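Local atomic coordinates of Bd3460 (Bdellovibrio bacteriovorus, PDB entry 5CEC), a protein that binds the predatory endopeptidase Bd3459 as an ankyrin-repeat immunity protein, probably protecting Bdellovibrio from its own enzyme during invasion. Residues 65-70 / 87-92; 98-103 / 110-115; 133-138 / 165-170. All blocks are in the same frame, centred on the assembly; numbering follows the deposited sequence.

Interaction 1. Residues 65-70 / 87-92; sequences TPLMNA and VNLELK
The carbonyl oxygen T65 O is gripped by two bonds, both from N69: the backbone N69 N and, above the carbonyl plane, N69 ND2 at 3.0 Å. One turn is fastened twice at the start of helix 66-72. T65 is its N-cap: T65 OG1, in the crowded position between N and the carbonyl carbon (chi1 60°), accepts from M68 N at 3.1 Å. A weak return bond from T65 N to M68 SD completes the capping box. T65 OG1 also meets a water at 2.7 Å, which in turn donates weakly to N88 O. TPLM is a variant of the ankyrin TPLH signature, and both segments fall in the predicted repeat 62-94. Across to loop 87-92, side chains meet through apolar groups alone. L67, its CG anti to the backbone N, brings CD2 against V87 CG2 and, at 3.8 Å, L89 CD2. The T65 and L91 side chains cross at about a right angle, T65 CG2 lying 3.8 Å from L91 CD1. The extended M68 ends on a peptide, M68 CE in van der Waals contact 3.2 Å from L91 O. Methyl groups thus hold the loop to the helix start, with the water a tenuous polar link.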
loop_
_atom_site.group_PDB
_atom_site.type_symbol
_atom_site.label_atom_id
_atom_site.label_comp_id
_atom_site.label_asym_id
_atom_site.label_seq_id
_atom_site.Cartn_x
_atom_site.Cartn_y
_atom_site.Cartn_z
ATOM N N THR B 65 14.547 -15.040 10.532
ATOM C CA THR B 65 15.791 -14.281 10.483
ATOM C C THR B 65 15.506 -12.834 10.081
ATOM O O THR B 65 14.435 -12.525 9.552
ATOM C CB THR B 65 16.708 -14.836 9.405
ATOM O OG1 THR B 65 16.046 -14.746 8.134
ATOM C CG2 THR B 65 17.105 -16.279 9.705
ATOM N N PRO B 66 16.492 -11.945 10.269
ATOM C CA PRO B 66 16.381 -10.597 9.711
ATOM C C PRO B 66 16.055 -10.585 8.229
ATOM O O PRO B 66 15.247 -9.750 7.774
ATOM C CB PRO B 66 17.778 -10.007 9.958
ATOM C CG PRO B 66 18.244 -10.712 11.187
ATOM C CD PRO B 66 17.698 -12.095 11.115
ATOM N N LEU B 67 16.721 -11.432 7.456
ATOM C CA LEU B 67 16.494 -11.433 6.017
ATOM C C LEU B 67 15.051 -11.786 5.676
ATOM O O LEU B 67 14.468 -11.194 4.758
ATOM C CB LEU B 67 17.460 -12.406 5.328
ATOM C CG LEU B 67 17.402 -12.393 3.806
ATOM C CD1 LEU B 67 17.880 -11.082 3.244
ATOM C CD2 LEU B 67 18.155 -13.559 3.216
ATOM N N MET B 68 14.490 -12.784 6.354
ATOM C CA MET B 68 13.079 -13.142 6.120
ATOM C C MET B 68 12.159 -11.978 6.420
ATOM O O MET B 68 11.212 -11.744 5.669
ATOM C CB MET B 68 12.663 -14.343 6.951
ATOM C CG MET B 68 13.280 -15.666 6.544
ATOM S SD MET B 68 12.969 -16.828 7.889
ATOM C CE MET B 68 14.270 -18.003 7.587
ATOM N N ASN B 69 12.400 -11.298 7.529
ATOM C CA ASN B 69 11.631 -10.126 7.870
ATOM C C ASN B 69 11.721 -9.033 6.816
ATOM O O ASN B 69 10.699 -8.464 6.435
ATOM C CB ASN B 69 12.091 -9.594 9.228
ATOM C CG ASN B 69 11.433 -10.292 10.386
ATOM O OD1 ASN B 69 10.304 -9.986 10.719
ATOM N ND2 ASN B 69 12.136 -11.224 11.013
ATOM N N ALA B 70 12.931 -8.727 6.337
ATOM C CA ALA B 70 13.110 -7.698 5.321
ATOM C C ALA B 70 12.414 -8.089 4.018
ATOM O O ALA B 70 11.830 -7.246 3.341
ATOM C CB ALA B 70 14.582 -7.461 5.070
ATOM N N VAL B 87 24.709 -13.021 4.553
ATOM C CA VAL B 87 23.833 -13.872 5.331
ATOM C C VAL B 87 23.450 -15.131 4.555
ATOM O O VAL B 87 23.465 -15.169 3.308
ATOM C CB VAL B 87 22.560 -13.107 5.751
ATOM C CG1 VAL B 87 22.938 -11.935 6.635
ATOM C CG2 VAL B 87 21.694 -12.716 4.542
ATOM N N ASN B 88 23.075 -16.174 5.282
ATOM C CA ASN B 88 22.624 -17.413 4.657
ATOM C C ASN B 88 21.231 -17.220 4.064
ATOM O O ASN B 88 20.295 -16.787 4.747
ATOM C CB ASN B 88 22.640 -18.591 5.647
ATOM C CG ASN B 88 22.285 -19.930 4.958
ATOM O OD1 ASN B 88 21.137 -20.161 4.655
ATOM N ND2 ASN B 88 23.289 -20.774 4.641
ATOM N N LEU B 89 21.081 -17.559 2.783
ATOM C CA LEU B 89 19.830 -17.320 2.084
ATOM C C LEU B 89 18.785 -18.381 2.273
ATOM O O LEU B 89 17.613 -18.149 1.951
ATOM C CB LEU B 89 20.070 -17.125 0.586
ATOM C CG LEU B 89 21.071 -16.055 0.126
ATOM C CD1 LEU B 89 21.101 -15.930 -1.380
ATOM C CD2 LEU B 89 20.750 -14.711 0.763
ATOM N N GLU B 90 19.171 -19.531 2.799
ATOM C CA GLU B 90 18.351 -20.738 2.735
ATOM C C GLU B 90 17.769 -21.218 4.057
ATOM O O GLU B 90 17.085 -22.267 4.106
ATOM C CB GLU B 90 19.125 -21.850 2.046
ATOM C CG GLU B 90 19.659 -21.487 0.679
ATOM C CD GLU B 90 18.649 -20.950 -0.298
ATOM O OE1 GLU B 90 17.447 -21.275 -0.220
ATOM O OE2 GLU B 90 19.067 -20.177 -1.182
ATOM N N LEU B 91 17.959 -20.436 5.114
ATOM C CA LEU B 91 17.281 -20.759 6.371
ATOM C C LEU B 91 15.779 -20.685 6.158
ATOM O O LEU B 91 15.286 -19.973 5.280
ATOM C CB LEU B 91 17.752 -19.852 7.494
ATOM C CG LEU B 91 19.250 -19.969 7.817
ATOM C CD1 LEU B 91 19.674 -18.888 8.775
ATOM C CD2 LEU B 91 19.560 -21.342 8.377
ATOM N N LYS B 92 15.044 -21.456 6.951
ATOM C CA LYS B 92 13.598 -21.581 6.828
ATOM C C LYS B 92 12.911 -21.324 8.148
ATOM O O LYS B 92 13.410 -21.721 9.213
ATOM C CB LYS B 92 13.217 -22.975 6.334
ATOM C CG LYS B 92 13.649 -23.212 4.907
ATOM C CD LYS B 92 13.486 -24.638 4.517
ATOM C CE LYS B 92 13.934 -24.878 3.109
ATOM N NZ LYS B 92 14.200 -26.332 2.937
HETATM O O HOH W 1 17.313 -16.066 6.172
#

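Interaction 2. Residues 98-103 / 110-115; sequences TALAFA and DVAEEL
An antiparallel helix pair, the hairpin of an ankyrin repeat, provides this contact: helix 99-105 and helix 109-117 lie in the predicted repeat 95-127. The axes of the short segments approach to 8.7 Å at an angle of 154°, and the interface is wholly aliphatic. A103 makes the closest backbone approach, its CA 5.4 Å from A112 CA. Its methyl meets the V111 branch that stands anti to the backbone N, A103 CB lying 3.7 Å from V111 CG1. L100 reaches across with CG anti to the backbone N (chi1 177°) and lays CD1 on the opposite backbone at the small A112, with L100 CD1 3.7 Å from A112 CA. L115 answers in the reverse direction: its CG is anti to the carbonyl carbon, and L115 CD1 sits 3.7 Å from L100 CA, with A99 CB at the border of the same methyl. Each leucine thus touches the main chain of the other helix. TALA, at the start of the repeat's first helix, is a variant of TPLH, and T98 caps this helix through a weak but straight bond, A101 N to T98 OG1 at 3.4 Å. On the flank turned from helix 109-117, F102 packs on M68 and M72 of helix 66-72 and on R392 of the neighbouring Bd3459 chain. E113, directed away from helix 99-105, hydrogen-bonds with T145 and S148 of helix 143-152.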
loop_
_atom_site.group_PDB
_atom_site.type_symbol
_atom_site.label_atom_id
_atom_site.label_comp_id
_atom_site.label_asym_id
_atom_site.label_seq_id
_atom_site.Cartn_x
_atom_site.Cartn_y
_atom_site.Cartn_z
ATOM N N THR B 98 11.925 -19.987 2.964
ATOM C CA THR B 98 13.126 -19.166 2.895
ATOM C C THR B 98 12.722 -17.707 2.635
ATOM O O THR B 98 11.530 -17.395 2.343
ATOM C CB THR B 98 14.060 -19.580 1.765
ATOM O OG1 THR B 98 13.412 -19.303 0.523
ATOM C CG2 THR B 98 14.451 -21.069 1.850
ATOM N N ALA B 99 13.676 -16.801 2.776
ATOM C CA ALA B 99 13.451 -15.397 2.453
ATOM C C ALA B 99 12.843 -15.188 1.072
ATOM O O ALA B 99 11.955 -14.347 0.912
ATOM C CB ALA B 99 14.731 -14.563 2.575
ATOM N N LEU B 100 13.309 -15.956 0.087
ATOM C CA LEU B 100 12.767 -15.817 -1.260
ATOM C C LEU B 100 11.293 -16.209 -1.286
ATOM O O LEU B 100 10.482 -15.541 -1.964
ATOM C CB LEU B 100 13.589 -16.642 -2.255
ATOM C CG LEU B 100 13.071 -16.622 -3.696
ATOM C CD1 LEU B 100 12.925 -15.206 -4.271
ATOM C CD2 LEU B 100 13.997 -17.444 -4.585
ATOM N N ALA B 101 10.931 -17.276 -0.591
ATOM C CA ALA B 101 9.509 -17.606 -0.462
ATOM C C ALA B 101 8.717 -16.520 0.214
ATOM O O ALA B 101 7.629 -16.204 -0.265
ATOM C CB ALA B 101 9.321 -18.923 0.253
ATOM N N PHE B 102 9.232 -15.921 1.260
ATOM C CA PHE B 102 8.558 -14.771 1.888
ATOM C C PHE B 102 8.332 -13.640 0.903
ATOM O O PHE B 102 7.253 -13.054 0.874
ATOM C CB PHE B 102 9.322 -14.260 3.102
ATOM C CG PHE B 102 9.029 -15.004 4.355
ATOM C CD1 PHE B 102 7.879 -14.714 5.050
ATOM C CD2 PHE B 102 9.871 -16.009 4.855
ATOM C CE1 PHE B 102 7.549 -15.391 6.202
ATOM C CE2 PHE B 102 9.545 -16.660 6.046
ATOM C CZ PHE B 102 8.386 -16.339 6.706
ATOM N N ALA B 103 9.336 -13.347 0.083
ATOM C CA ALA B 103 9.227 -12.242 -0.863
ATOM C C ALA B 103 8.143 -12.541 -1.893
ATOM O O ALA B 103 7.255 -11.721 -2.123
ATOM C CB ALA B 103 10.554 -11.998 -1.554
ATOM N N ASP B 110 10.252 -7.147 -6.471
ATOM C CA ASP B 110 11.576 -6.510 -6.538
ATOM C C ASP B 110 12.612 -7.219 -5.649
ATOM O O ASP B 110 13.764 -7.467 -6.056
ATOM C CB ASP B 110 11.494 -5.008 -6.194
ATOM C CG ASP B 110 10.812 -4.698 -4.773
ATOM O OD1 ASP B 110 10.087 -5.561 -4.120
ATOM O OD2 ASP B 110 11.024 -3.543 -4.319
ATOM N N VAL B 111 12.190 -7.561 -4.440
ATOM C CA VAL B 111 13.030 -8.294 -3.522
ATOM C C VAL B 111 13.316 -9.686 -4.079
ATOM O O VAL B 111 14.459 -10.179 -4.037
ATOM C CB VAL B 111 12.408 -8.371 -2.114
ATOM C CG1 VAL B 111 13.180 -9.356 -1.256
ATOM C CG2 VAL B 111 12.389 -7.000 -1.449
ATOM N N ALA B 112 12.292 -10.326 -4.611
ATOM C CA ALA B 112 12.468 -11.676 -5.155
ATOM C C ALA B 112 13.545 -11.629 -6.256
ATOM O O ALA B 112 14.440 -12.500 -6.291
ATOM C CB ALA B 112 11.163 -12.218 -5.728
ATOM N N GLU B 113 13.460 -10.646 -7.162
ATOM C CA GLU B 113 14.467 -10.524 -8.207
ATOM C C GLU B 113 15.858 -10.352 -7.656
ATOM O O GLU B 113 16.794 -10.974 -8.166
ATOM C CB GLU B 113 14.145 -9.405 -9.201
ATOM C CG GLU B 113 12.929 -9.711 -10.063
ATOM C CD GLU B 113 13.191 -10.871 -10.985
ATOM O OE1 GLU B 113 13.998 -10.720 -11.923
ATOM O OE2 GLU B 113 12.654 -11.953 -10.713
ATOM N N GLU B 114 15.986 -9.515 -6.629
ATOM C CA GLU B 114 17.264 -9.284 -5.973
ATOM C C GLU B 114 17.807 -10.583 -5.414
ATOM O O GLU B 114 18.987 -10.869 -5.558
ATOM C CB GLU B 114 17.111 -8.233 -4.871
ATOM C CG GLU B 114 18.413 -7.801 -4.208
ATOM C CD GLU B 114 19.305 -6.924 -5.074
ATOM O OE1 GLU B 114 18.834 -6.346 -6.079
ATOM O OE2 GLU B 114 20.495 -6.817 -4.725
ATOM N N LEU B 115 16.965 -11.348 -4.725
ATOM C CA LEU B 115 17.386 -12.597 -4.088
ATOM C C LEU B 115 17.796 -13.642 -5.113
ATOM O O LEU B 115 18.831 -14.322 -4.958
ATOM C CB LEU B 115 16.313 -13.140 -3.144
ATOM C CG LEU B 115 16.139 -12.332 -1.857
ATOM C CD1 LEU B 115 14.871 -12.771 -1.166
ATOM C CD2 LEU B 115 17.309 -12.481 -0.903
#

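Interaction 3. Residues 133-138 / 165-170; sequences TLFMRA and ETALFA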
loop_
_atom_site.group_PDB
_atom_site.type_symbol
_atom_site.label_atom_id
_atom_site.label_comp_id
_atom_site.label_asym_id
_atom_site.label_seq_id
_atom_site.Cartn_x
_atom_site.Cartn_y
_atom_site.Cartn_z
ATOM N N THR B 133 4.902 -24.923 -5.485
ATOM C CA THR B 133 6.259 -24.487 -5.770
ATOM C C THR B 133 6.334 -22.969 -5.817
ATOM O O THR B 133 5.340 -22.292 -6.097
ATOM C CB THR B 133 6.810 -25.043 -7.085
ATOM O OG1 THR B 133 6.033 -24.515 -8.164
ATOM C CG2 THR B 133 6.774 -26.562 -7.095
ATOM N N LEU B 134 7.512 -22.435 -5.558
ATOM C CA LEU B 134 7.766 -20.997 -5.763
ATOM C C LEU B 134 7.357 -20.565 -7.178
ATOM O O LEU B 134 6.740 -19.502 -7.370
ATOM C CB LEU B 134 9.235 -20.668 -5.539
ATOM C CG LEU B 134 9.581 -19.191 -5.471
ATOM C CD1 LEU B 134 9.186 -18.640 -4.098
ATOM C CD2 LEU B 134 11.061 -18.969 -5.712
ATOM N N PHE B 135 7.735 -21.380 -8.161
ATOM C CA PHE B 135 7.385 -21.077 -9.551
ATOM C C PHE B 135 5.884 -20.912 -9.726
ATOM O O PHE B 135 5.440 -19.966 -10.378
ATOM C CB PHE B 135 7.887 -22.146 -10.541
ATOM C CG PHE B 135 7.422 -21.857 -11.929
ATOM C CD1 PHE B 135 7.951 -20.801 -12.634
ATOM C CD2 PHE B 135 6.386 -22.591 -12.487
ATOM C CE1 PHE B 135 7.447 -20.459 -13.884
ATOM C CE2 PHE B 135 5.856 -22.253 -13.704
ATOM C CZ PHE B 135 6.399 -21.193 -14.420
ATOM N N MET B 136 5.107 -21.839 -9.171
ATOM C CA MET B 136 3.656 -21.743 -9.291
ATOM C C MET B 136 3.095 -20.445 -8.756
ATOM O O MET B 136 2.235 -19.831 -9.364
ATOM C CB MET B 136 2.972 -22.923 -8.586
ATOM C CG MET B 136 3.121 -24.195 -9.340
ATOM S SD MET B 136 2.585 -25.639 -8.407
ATOM C CE MET B 136 0.813 -25.416 -8.388
ATOM N N ARG B 137 3.570 -20.039 -7.603
ATOM C CA ARG B 137 3.089 -18.840 -6.975
ATOM C C ARG B 137 3.435 -17.611 -7.821
ATOM O O ARG B 137 2.602 -16.714 -8.039
ATOM C CB ARG B 137 3.612 -18.731 -5.534
ATOM C CG ARG B 137 3.040 -17.556 -4.753
ATOM C CD ARG B 137 1.521 -17.535 -4.642
ATOM N NE ARG B 137 1.006 -18.843 -4.218
ATOM C CZ ARG B 137 0.936 -19.289 -2.957
ATOM N NH1 ARG B 137 1.228 -18.497 -1.947
ATOM N NH2 ARG B 137 0.568 -20.538 -2.728
ATOM N N ALA B 138 4.677 -17.541 -8.295
ATOM C CA ALA B 138 5.080 -16.457 -9.215
ATOM C C ALA B 138 4.288 -16.489 -10.526
ATOM O O ALA B 138 3.877 -15.451 -11.034
ATOM C CB ALA B 138 6.566 -16.545 -9.488
ATOM N N GLU B 165 -0.366 -30.991 -8.823
ATOM C CA GLU B 165 -0.718 -29.920 -9.749
ATOM C C GLU B 165 0.482 -29.048 -10.047
ATOM O O GLU B 165 1.297 -28.762 -9.168
ATOM C CB GLU B 165 -1.850 -29.069 -9.141
ATOM C CG GLU B 165 -3.140 -29.859 -9.056
ATOM C CD GLU B 165 -4.370 -29.040 -8.705
ATOM O OE1 GLU B 165 -4.237 -27.841 -8.355
ATOM O OE2 GLU B 165 -5.475 -29.613 -8.758
ATOM N N THR B 166 0.573 -28.619 -11.303
ATOM C CA THR B 166 1.526 -27.628 -11.771
ATOM C C THR B 166 0.836 -26.281 -11.940
ATOM O O THR B 166 -0.378 -26.124 -11.723
ATOM C CB THR B 166 2.097 -28.089 -13.111
ATOM O OG1 THR B 166 1.005 -28.206 -14.022
ATOM C CG2 THR B 166 2.796 -29.427 -12.968
ATOM N N ALA B 167 1.621 -25.287 -12.321
ATOM C CA ALA B 167 1.096 -23.931 -12.575
ATOM C C ALA B 167 -0.044 -23.905 -13.559
ATOM O O ALA B 167 -0.956 -23.093 -13.426
ATOM C CB ALA B 167 2.207 -23.018 -13.045
ATOM N N LEU B 168 -0.001 -24.800 -14.549
ATOM C CA LEU B 168 -1.097 -24.879 -15.519
ATOM C C LEU B 168 -2.448 -25.070 -14.843
ATOM O O LEU B 168 -3.444 -24.528 -15.307
ATOM C CB LEU B 168 -0.824 -25.988 -16.539
ATOM C CG LEU B 168 -1.742 -25.962 -17.766
ATOM C CD1 LEU B 168 -1.426 -24.774 -18.668
ATOM C CD2 LEU B 168 -1.565 -27.223 -18.578
ATOM N N PHE B 169 -2.477 -25.857 -13.777
ATOM C CA PHE B 169 -3.722 -26.103 -13.035
ATOM C C PHE B 169 -4.189 -24.846 -12.304
ATOM O O PHE B 169 -5.388 -24.531 -12.275
ATOM C CB PHE B 169 -3.504 -27.222 -12.002
ATOM C CG PHE B 169 -3.420 -28.590 -12.593
ATOM C CD1 PHE B 169 -2.316 -29.017 -13.324
ATOM C CD2 PHE B 169 -4.452 -29.479 -12.406
ATOM C CE1 PHE B 169 -2.277 -30.287 -13.835
ATOM C CE2 PHE B 169 -4.419 -30.748 -12.918
ATOM C CZ PHE B 169 -3.321 -31.169 -13.626
ATOM N N ALA B 170 -3.256 -24.134 -11.667
ATOM C CA ALA B 170 -3.631 -22.921 -10.944
ATOM C C ALA B 170 -4.205 -21.859 -11.863
ATOM O O ALA B 170 -5.207 -21.233 -11.559
ATOM C CB ALA B 170 -2.426 -22.374 -10.197
#
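M136 packs tightly, laying CG, SD and CE along the backbone of 165-167. Its CG is anti to the carbonyl carbon (chi1 -73°), and the chain then extends before bending at chi3 (71°), so that all three atoms lie on the main chain. M136 CG is 3.5 Å from A167 N, M136 SD 3.5 Å from E165 O, and the methyl M136 CE 3.6 Å from T166 O. Beside it, F135 swings its CG anti to the backbone N and brings ring atom CE2 within 3.8 Å of A167 CB, the ring standing oblique to that methyl. The A167 methyl thus touches F135 CE2 and M136 CG along directions roughly at right angles. These are the opening turns of two helices that lie side by side in the ankyrin stack, helix 134-141 and helix 167-174, the latter within the predicted repeat 163-195. Each has a threonine at its N-cap. T133 OG1 accepts from M136 N at 3.0 Å, which anchors the start of the helix that carries the methionine. Further along, the contact loosens: A170, partly exposed, points its methyl toward helix 134-141, but A170 CB is still 4.8 Å from M136 CE. E165, by contrast, is buried: M136 touches its O, while its carboxylate turns to a salt bridge with R173 and a hydrogen bond with N194. The F169 ring covers E165 CA with one face and meets T166 OG1 at its in-plane edge. R137, directed away from helix 167-174, bridges to D132 and packs on Q400 of the neighbouring Bd3459 chain.

Overall arrangement
The three contacts follow one another along the chain, and each uses the opening turn of a helix begun by a threonine N-cap. Interaction 1 is the most peripheral, with a loop, a water and exposed residues; interactions 2 and 3 are buried. Interaction 2 joins the two helices of one hairpin through aliphatic groups, whereas interaction 3 joins successive neighbours in the stack by a methionine lying on peptide groups, as M68 does more briefly in interaction 1. Interactions 1 and 2 touch where L67 packs on A99, and interactions 2 and 3 where L100 meets L134, so helix 99-105 connects the outer two, whose centres lie about 23 Å apart on opposite sides of the chain's centre.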